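PDB 1UJN: dehydroquinate synthase from Thermus thermophilus, which probably catalyses the NAD-dependent conversion of 3-deoxy-D-arabino-heptulosonate 7-phosphate into 3-dehydroquinate with release of phosphate, using one divalent zinc or cobalt ion per subunit. Local coordinates for residues L237-T241 against L286-A290; M249-Y253 against L281-L286; L265-L270 against V313-P317. The contacts are given in a common frame with arbitrary orientation. Residue numbers count along the deposited sequence, not the author numbering.

Contact 1: L237-T241 against L286-A290; sequences LEAQT and LPPLA
Gln240 and Leu237 lose the most surface here. The last turn of helix 231-240 runs to Gln240 at helical angles, and Thr241 departs from them at phi/psi -87/9 although its N still donates to Leu237 O at 3.0 Å. Residues 286-290 form an extended, irregular strip, with psi between 137 and 157 throughout; the closest CA pair is Thr241 and Pro287, 7.7 Å apart. Gln240, with chi1 t, directs CA-to-CB at the strip, and its NE2 reaches Pro288 O at 3.3 Å, a weak hydrogen bond with an N-H...O angle of 142°. Gln240 NE2 also lies 3.8 Å from Pro287 CG. This is helix-end to loop packing inside the mostly helical C-terminal half of a dehydroquinate synthase, on a helix whose first residue, His231, is a predicted zinc ligand. Leu237 (chi1 m, chi2 t) starts out sideways, yet its CD2 approaches Leu289 CD2 at 3.7 Å and Leu286 CD1 at 4.2 Å. Leu286, also m and t, and Leu289 both point toward the helix, and Trp337 of helix 327-342 touches all three leucines. At the helix end Thr241 CG2 rests 4.2 Å from Pro287 CD, and Thr241 OG1 is hydrogen-bonded to Leu245 N.

Contact 2: M249-Y253 against L281-L286; sequences MAVAY and LSPPPL
Helix 247-264 turns Met249, Ala252 and Tyr253 toward a chain leaving helix 271-281; the Met249 and Pro283 CA atoms are 5.6 Å apart. Leu281 (chi1 t, chi2 p) is still helical: its CD2 presses on Ala252 CB at 3.3 Å and its CG meets Met249 SD at 3.5 Å. Ser282 breaks the helix at positive phi (56/58), and three prolines (psi 139 to 153) stay extended. This proline-rich helix exit lies in the enzyme's C-terminal domain, the Met249 side chain about 7 Å from that of His247, a predicted zinc ligand. Pro283 CB lies 4.0 Å from Met249 SD, while its CG is 3.7 Å from Tyr253 CZ. Pro284 CD is 3.7 Å from Met249 CG, and Pro284 O accepts a 2.7 Å hydrogen bond from Tyr253 OH. Leu286 CD1 makes a CH-pi contact, 3.7 Å from the Tyr253 ring centroid and 5° off the normal. Leu281 also reaches helix 164-181 through Val172; Tyr253 packs between this strip, Leu237 of helix 231-240 and Leu341 of helix 327-342.

Contact 3: L265-L270 against V313-P317; sequences LGGEDL and VPLAP
A Schellman motif ends helix 247-264 here, and the linker that follows it meets a classic beta bulge, in which Leu315 and Ala316 both face Arg319 in the hairpin of strands 311-314 and 319-323. Gly266 is the C-prime residue, with positive phi (81/18); Gly267 N bonds to Gly262 O and Gly266 N to Arg263 O. The linker then extends through Gly267 (-79/173) and Glu268 (-68/158) to Leu270, the N-cap position of helix 271-281. Gly267 and Leu315 have CA atoms 4.1 Å apart, and Glu268 and Ala316 5.4 Å. Such closeness suits glycine: Gly267 CA is 3.3 Å from Leu315 O, and a CB there would clash with that oxygen. Next along, Glu268 N donates to Leu315 O at 2.7 Å and 151°. Water 1 joins the backbones again, 2.7 Å from Glu268 O and 2.8 Å from Pro314 O. Leu270 (chi1 m, chi2 t) places CD1 3.8 Å from Pro314 CB and CD2 3.6 Å from Pro317 CD. At the other end Leu265 CD1 meets Val313 CG1 at 4.0 Å, and Leu265 CB is 4.2 Å from Leu315 CD2. Glu268 OE1 lies 3.5 Å from Ala316 CB. The polar links thus run through main-chain atoms and a water, so they depend on the path of the two backbones, with side chains adding apolar packing at both ends.

In the fold
Contacts 1 and 2 form one continuous packing region: they share Leu286, Leu237 CD1 touches Tyr253 CB at 3.6 Å, and contact 2 is nested along the chain inside the loop closed by contact 1. Contact 2 is the buried member, its centre about 16 Å from that of the chain, whereas contact 1 is partly buried at about 21 Å. Contact 3, partly buried at about 24 Å, does not touch either; its nearest atoms are about 9 Å from contact 2. Yet helix 247-264 joins them, contributing Met249-Tyr253 to contact 2 and leading into 265-270. A side chain donates to a proline carbonyl in contacts 1 (weakly) and 2, while contact 3 pairs main-chain atoms.

Contact 1: L237-T241 against L286-A290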
loop_
_atom_site.group_PDB
_atom_site.type_symbol
_atom_site.label_atom_id
_atom_site.label_comp_id
_atom_site.label_asym_id
_atom_site.label_seq_id
_atom_site.Cartn_x
_atom_site.Cartn_y
_atom_site.Cartn_z
ATOM N N LEU A 237 12.456 20.868 16.233
ATOM C CA LEU A 237 13.806 20.710 16.771
ATOM C C LEU A 237 14.570 19.653 15.985
ATOM O O LEU A 237 15.754 19.823 15.680
ATOM C CB LEU A 237 13.737 20.322 18.252
ATOM C CG LEU A 237 13.170 21.405 19.184
ATOM C CD1 LEU A 237 12.961 20.828 20.577
ATOM C CD2 LEU A 237 14.113 22.598 19.230
ATOM N N GLU A 238 13.894 18.558 15.657
ATOM C CA GLU A 238 14.522 17.493 14.891
ATOM C C GLU A 238 14.954 18.024 13.532
ATOM O O GLU A 238 16.030 17.688 13.039
ATOM C CB GLU A 238 13.552 16.327 14.714
ATOM C CG GLU A 238 13.450 15.422 15.928
ATOM C CD GLU A 238 12.493 14.267 15.710
ATOM O OE1 GLU A 238 11.266 14.490 15.753
ATOM O OE2 GLU A 238 12.970 13.134 15.486
ATOM N N ALA A 239 14.119 18.869 12.936
ATOM C CA ALA A 239 14.421 19.441 11.630
ATOM C C ALA A 239 15.594 20.415 11.692
ATOM O O ALA A 239 16.485 20.388 10.837
ATOM C CB ALA A 239 13.185 20.142 11.069
ATOM N N GLN A 240 15.598 21.275 12.705
ATOM C CA GLN A 240 16.670 22.252 12.846
ATOM C C GLN A 240 18.027 21.609 13.117
ATOM O O GLN A 240 19.062 22.131 12.696
ATOM C CB GLN A 240 16.359 23.234 13.966
ATOM C CG GLN A 240 17.380 24.356 14.059
ATOM C CD GLN A 240 17.567 24.862 15.468
ATOM O OE1 GLN A 240 16.937 24.366 16.403
ATOM N NE2 GLN A 240 18.430 25.862 15.632
ATOM N N THR A 241 18.027 20.484 13.824
ATOM C CA THR A 241 19.273 19.789 14.141
ATOM C C THR A 241 19.679 18.832 13.024
ATOM O O THR A 241 20.611 18.040 13.181
ATOM C CB THR A 241 19.144 18.974 15.444
ATOM O OG1 THR A 241 18.143 17.957 15.280
ATOM C CG2 THR A 241 18.755 19.878 16.597
ATOM N N LEU A 286 20.907 21.616 23.111
ATOM C CA LEU A 286 20.422 22.154 21.847
ATOM C C LEU A 286 21.220 23.350 21.348
ATOM O O LEU A 286 21.877 24.042 22.125
ATOM C CB LEU A 286 18.958 22.579 21.992
ATOM C CG LEU A 286 17.954 21.500 22.399
ATOM C CD1 LEU A 286 16.580 22.139 22.623
ATOM C CD2 LEU A 286 17.892 20.435 21.309
ATOM N N PRO A 287 21.170 23.607 20.030
ATOM C CA PRO A 287 21.883 24.732 19.421
ATOM C C PRO A 287 21.045 25.989 19.643
ATOM O O PRO A 287 19.833 25.900 19.835
ATOM C CB PRO A 287 21.940 24.340 17.956
ATOM C CG PRO A 287 20.619 23.656 17.763
ATOM C CD PRO A 287 20.521 22.779 18.997
ATOM N N PRO A 288 21.673 27.172 19.624
ATOM C CA PRO A 288 20.870 28.379 19.835
ATOM C C PRO A 288 19.690 28.437 18.875
ATOM O O PRO A 288 19.801 28.060 17.706
ATOM C CB PRO A 288 21.878 29.512 19.625
ATOM C CG PRO A 288 22.938 28.892 18.745
ATOM C CD PRO A 288 23.075 27.510 19.321
ATOM N N LEU A 289 18.554 28.896 19.380
ATOM C CA LEU A 289 17.348 28.986 18.575
ATOM C C LEU A 289 16.508 30.201 18.957
ATOM O O LEU A 289 16.344 30.513 20.134
ATOM C CB LEU A 289 16.535 27.696 18.734
ATOM C CG LEU A 289 16.761 26.942 20.051
ATOM C CD1 LEU A 289 16.258 27.777 21.224
ATOM C CD2 LEU A 289 16.049 25.599 20.004
ATOM N N ALA A 290 15.994 30.894 17.949
ATOM C CA ALA A 290 15.169 32.072 18.175
ATOM C C ALA A 290 13.747 31.758 17.744
ATOM O O ALA A 290 13.527 30.938 16.854
ATOM C CB ALA A 290 15.711 33.250 17.380
#

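Contact 2: M249-Y253 against L281-L286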
loop_
_atom_site.group_PDB
_atom_site.type_symbol
_atom_site.label_atom_id
_atom_site.label_comp_id
_atom_site.label_asym_id
_atom_site.label_seq_id
_atom_site.Cartn_x
_atom_site.Cartn_y
_atom_site.Cartn_z
ATOM N N MET A 249 14.231 12.333 22.404
ATOM C CA MET A 249 14.779 13.488 23.092
ATOM C C MET A 249 13.999 14.725 22.676
ATOM O O MET A 249 13.676 15.576 23.506
ATOM C CB MET A 249 16.263 13.646 22.757
ATOM C CG MET A 249 17.112 12.451 23.171
ATOM S SD MET A 249 16.992 12.083 24.938
ATOM C CE MET A 249 18.297 10.834 25.133
ATOM N N ALA A 250 13.683 14.810 21.387
ATOM C CA ALA A 250 12.931 15.937 20.857
ATOM C C ALA A 250 11.553 15.990 21.510
ATOM O O ALA A 250 11.050 17.066 21.836
ATOM C CB ALA A 250 12.790 15.807 19.350
ATOM N N VAL A 251 10.943 14.823 21.693
ATOM C CA VAL A 251 9.633 14.760 22.324
ATOM C C VAL A 251 9.712 15.284 23.753
ATOM O O VAL A 251 8.844 16.045 24.186
ATOM C CB VAL A 251 9.090 13.319 22.349
ATOM C CG1 VAL A 251 7.823 13.253 23.206
ATOM C CG2 VAL A 251 8.784 12.861 20.926
ATOM N N ALA A 252 10.751 14.887 24.481
ATOM C CA ALA A 252 10.921 15.334 25.860
ATOM C C ALA A 252 10.961 16.859 25.915
ATOM O O ALA A 252 10.326 17.478 26.779
ATOM C CB ALA A 252 12.198 14.752 26.449
ATOM N N TYR A 253 11.713 17.458 24.992
ATOM C CA TYR A 253 11.824 18.914 24.919
ATOM C C TYR A 253 10.459 19.519 24.587
ATOM O O TYR A 253 10.086 20.558 25.126
ATOM C CB TYR A 253 12.839 19.324 23.842
ATOM C CG TYR A 253 14.286 19.242 24.278
ATOM C CD1 TYR A 253 15.222 18.518 23.534
ATOM C CD2 TYR A 253 14.730 19.921 25.409
ATOM C CE1 TYR A 253 16.567 18.483 23.909
ATOM C CE2 TYR A 253 16.069 19.894 25.791
ATOM C CZ TYR A 253 16.981 19.176 25.034
ATOM O OH TYR A 253 18.309 19.177 25.399
ATOM N N LEU A 281 16.531 11.898 31.947
ATOM C CA LEU A 281 16.812 11.630 30.541
ATOM C C LEU A 281 18.184 12.100 30.063
ATOM O O LEU A 281 18.844 11.406 29.286
ATOM C CB LEU A 281 15.725 12.266 29.672
ATOM C CG LEU A 281 15.696 11.904 28.188
ATOM C CD1 LEU A 281 15.422 10.416 28.031
ATOM C CD2 LEU A 281 14.616 12.718 27.486
ATOM N N SER A 282 18.607 13.272 30.531
ATOM C CA SER A 282 19.886 13.855 30.133
ATOM C C SER A 282 19.954 13.995 28.616
ATOM O O SER A 282 20.850 13.444 27.968
ATOM C CB SER A 282 21.056 12.997 30.625
ATOM O OG SER A 282 21.202 13.096 32.031
ATOM N N PRO A 283 19.003 14.740 28.029
ATOM C CA PRO A 283 18.964 14.947 26.580
ATOM C C PRO A 283 20.170 15.749 26.096
ATOM O O PRO A 283 20.751 16.529 26.848
ATOM C CB PRO A 283 17.653 15.703 26.381
ATOM C CG PRO A 283 17.567 16.532 27.625
ATOM C CD PRO A 283 17.947 15.527 28.697
ATOM N N PRO A 284 20.568 15.565 24.830
ATOM C CA PRO A 284 21.718 16.322 24.331
ATOM C C PRO A 284 21.392 17.811 24.224
ATOM O O PRO A 284 20.288 18.186 23.813
ATOM C CB PRO A 284 21.990 15.681 22.971
ATOM C CG PRO A 284 20.627 15.239 22.527
ATOM C CD PRO A 284 20.041 14.655 23.796
ATOM N N PRO A 285 22.340 18.677 24.619
ATOM C CA PRO A 285 22.150 20.129 24.563
ATOM C C PRO A 285 21.754 20.593 23.166
ATOM O O PRO A 285 22.209 20.042 22.168
ATOM C CB PRO A 285 23.509 20.666 24.996
ATOM C CG PRO A 285 23.947 19.640 26.003
ATOM C CD PRO A 285 23.611 18.344 25.289
ATOM N N LEU A 286 20.907 21.616 23.111
ATOM C CA LEU A 286 20.422 22.154 21.847
ATOM C C LEU A 286 21.220 23.350 21.348
ATOM O O LEU A 286 21.877 24.042 22.125
ATOM C CB LEU A 286 18.958 22.579 21.992
ATOM C CG LEU A 286 17.954 21.500 22.399
ATOM C CD1 LEU A 286 16.580 22.139 22.623
ATOM C CD2 LEU A 286 17.892 20.435 21.309
#

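Contact 3: L265-L270 against V313-P317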
loop_
_atom_site.group_PDB
_atom_site.type_symbol
_atom_site.label_atom_id
_atom_site.label_comp_id
_atom_site.label_asym_id
_atom_site.label_seq_id
_atom_site.Cartn_x
_atom_site.Cartn_y
_atom_site.Cartn_z
ATOM N N LEU A 265 -2.163 28.933 30.072
ATOM C CA LEU A 265 -3.602 28.890 29.835
ATOM C C LEU A 265 -4.391 28.534 31.089
ATOM O O LEU A 265 -5.565 28.169 31.010
ATOM C CB LEU A 265 -3.932 27.892 28.721
ATOM C CG LEU A 265 -3.451 28.261 27.314
ATOM C CD1 LEU A 265 -3.914 27.200 26.328
ATOM C CD2 LEU A 265 -4.001 29.629 26.913
ATOM N N GLY A 266 -3.741 28.633 32.244
ATOM C CA GLY A 266 -4.409 28.340 33.501
ATOM C C GLY A 266 -4.528 26.876 33.882
ATOM O O GLY A 266 -5.340 26.523 34.739
ATOM N N GLY A 267 -3.727 26.018 33.257
ATOM C CA GLY A 267 -3.789 24.606 33.585
ATOM C C GLY A 267 -3.033 24.308 34.865
ATOM O O GLY A 267 -2.375 25.190 35.422
ATOM N N GLU A 268 -3.128 23.070 35.344
ATOM C CA GLU A 268 -2.422 22.680 36.558
ATOM C C GLU A 268 -0.929 22.691 36.255
ATOM O O GLU A 268 -0.524 22.594 35.100
ATOM C CB GLU A 268 -2.839 21.278 37.006
ATOM C CG GLU A 268 -4.339 21.054 37.075
ATOM C CD GLU A 268 -4.701 19.769 37.797
ATOM O OE1 GLU A 268 -3.978 18.762 37.628
ATOM O OE2 GLU A 268 -5.714 19.763 38.529
ATOM N N ASP A 269 -0.113 22.808 37.296
ATOM C CA ASP A 269 1.333 22.838 37.126
ATOM C C ASP A 269 1.868 21.450 36.785
ATOM O O ASP A 269 1.835 20.541 37.612
ATOM C CB ASP A 269 1.988 23.370 38.406
ATOM C CG ASP A 269 3.495 23.465 38.300
ATOM O OD1 ASP A 269 4.007 23.705 37.185
ATOM O OD2 ASP A 269 4.168 23.317 39.339
ATOM N N LEU A 270 2.355 21.291 35.559
ATOM C CA LEU A 270 2.892 20.011 35.110
ATOM C C LEU A 270 4.394 20.077 34.866
ATOM O O LEU A 270 4.979 19.151 34.305
ATOM C CB LEU A 270 2.194 19.560 33.820
ATOM C CG LEU A 270 0.687 19.307 33.893
ATOM C CD1 LEU A 270 0.165 18.910 32.519
ATOM C CD2 LEU A 270 0.403 18.216 34.913
ATOM N N VAL A 313 -2.381 20.888 24.030
ATOM C CA VAL A 313 -2.053 21.511 25.307
ATOM C C VAL A 313 -2.575 20.704 26.487
ATOM O O VAL A 313 -3.773 20.449 26.590
ATOM C CB VAL A 313 -2.659 22.938 25.399
ATOM C CG1 VAL A 313 -2.261 23.597 26.714
ATOM C CG2 VAL A 313 -2.198 23.781 24.222
ATOM N N PRO A 314 -1.677 20.285 27.392
ATOM C CA PRO A 314 -2.081 19.508 28.565
ATOM C C PRO A 314 -2.441 20.449 29.715
ATOM O O PRO A 314 -1.569 21.103 30.283
ATOM C CB PRO A 314 -0.838 18.684 28.863
ATOM C CG PRO A 314 0.258 19.667 28.565
ATOM C CD PRO A 314 -0.205 20.322 27.269
ATOM N N LEU A 315 -3.726 20.526 30.048
ATOM C CA LEU A 315 -4.171 21.394 31.138
ATOM C C LEU A 315 -4.079 20.653 32.464
ATOM O O LEU A 315 -3.963 21.262 33.531
ATOM C CB LEU A 315 -5.606 21.861 30.884
ATOM C CG LEU A 315 -5.808 22.661 29.590
ATOM C CD1 LEU A 315 -7.274 23.033 29.439
ATOM C CD2 LEU A 315 -4.944 23.913 29.611
ATOM N N ALA A 316 -4.121 19.329 32.382
ATOM C CA ALA A 316 -4.027 18.460 33.549
ATOM C C ALA A 316 -3.882 17.048 33.009
ATOM O O ALA A 316 -4.313 16.763 31.893
ATOM C CB ALA A 316 -5.290 18.571 34.399
ATOM N N PRO A 317 -3.257 16.146 33.781
ATOM C CA PRO A 317 -3.109 14.776 33.281
ATOM C C PRO A 317 -4.478 14.224 32.886
ATOM O O PRO A 317 -5.410 14.234 33.690
ATOM C CB PRO A 317 -2.505 14.040 34.475
ATOM C CG PRO A 317 -1.690 15.110 35.145
ATOM C CD PRO A 317 -2.626 16.298 35.103
HETATM O O HOH W 1 -1.024 22.776 32.438
#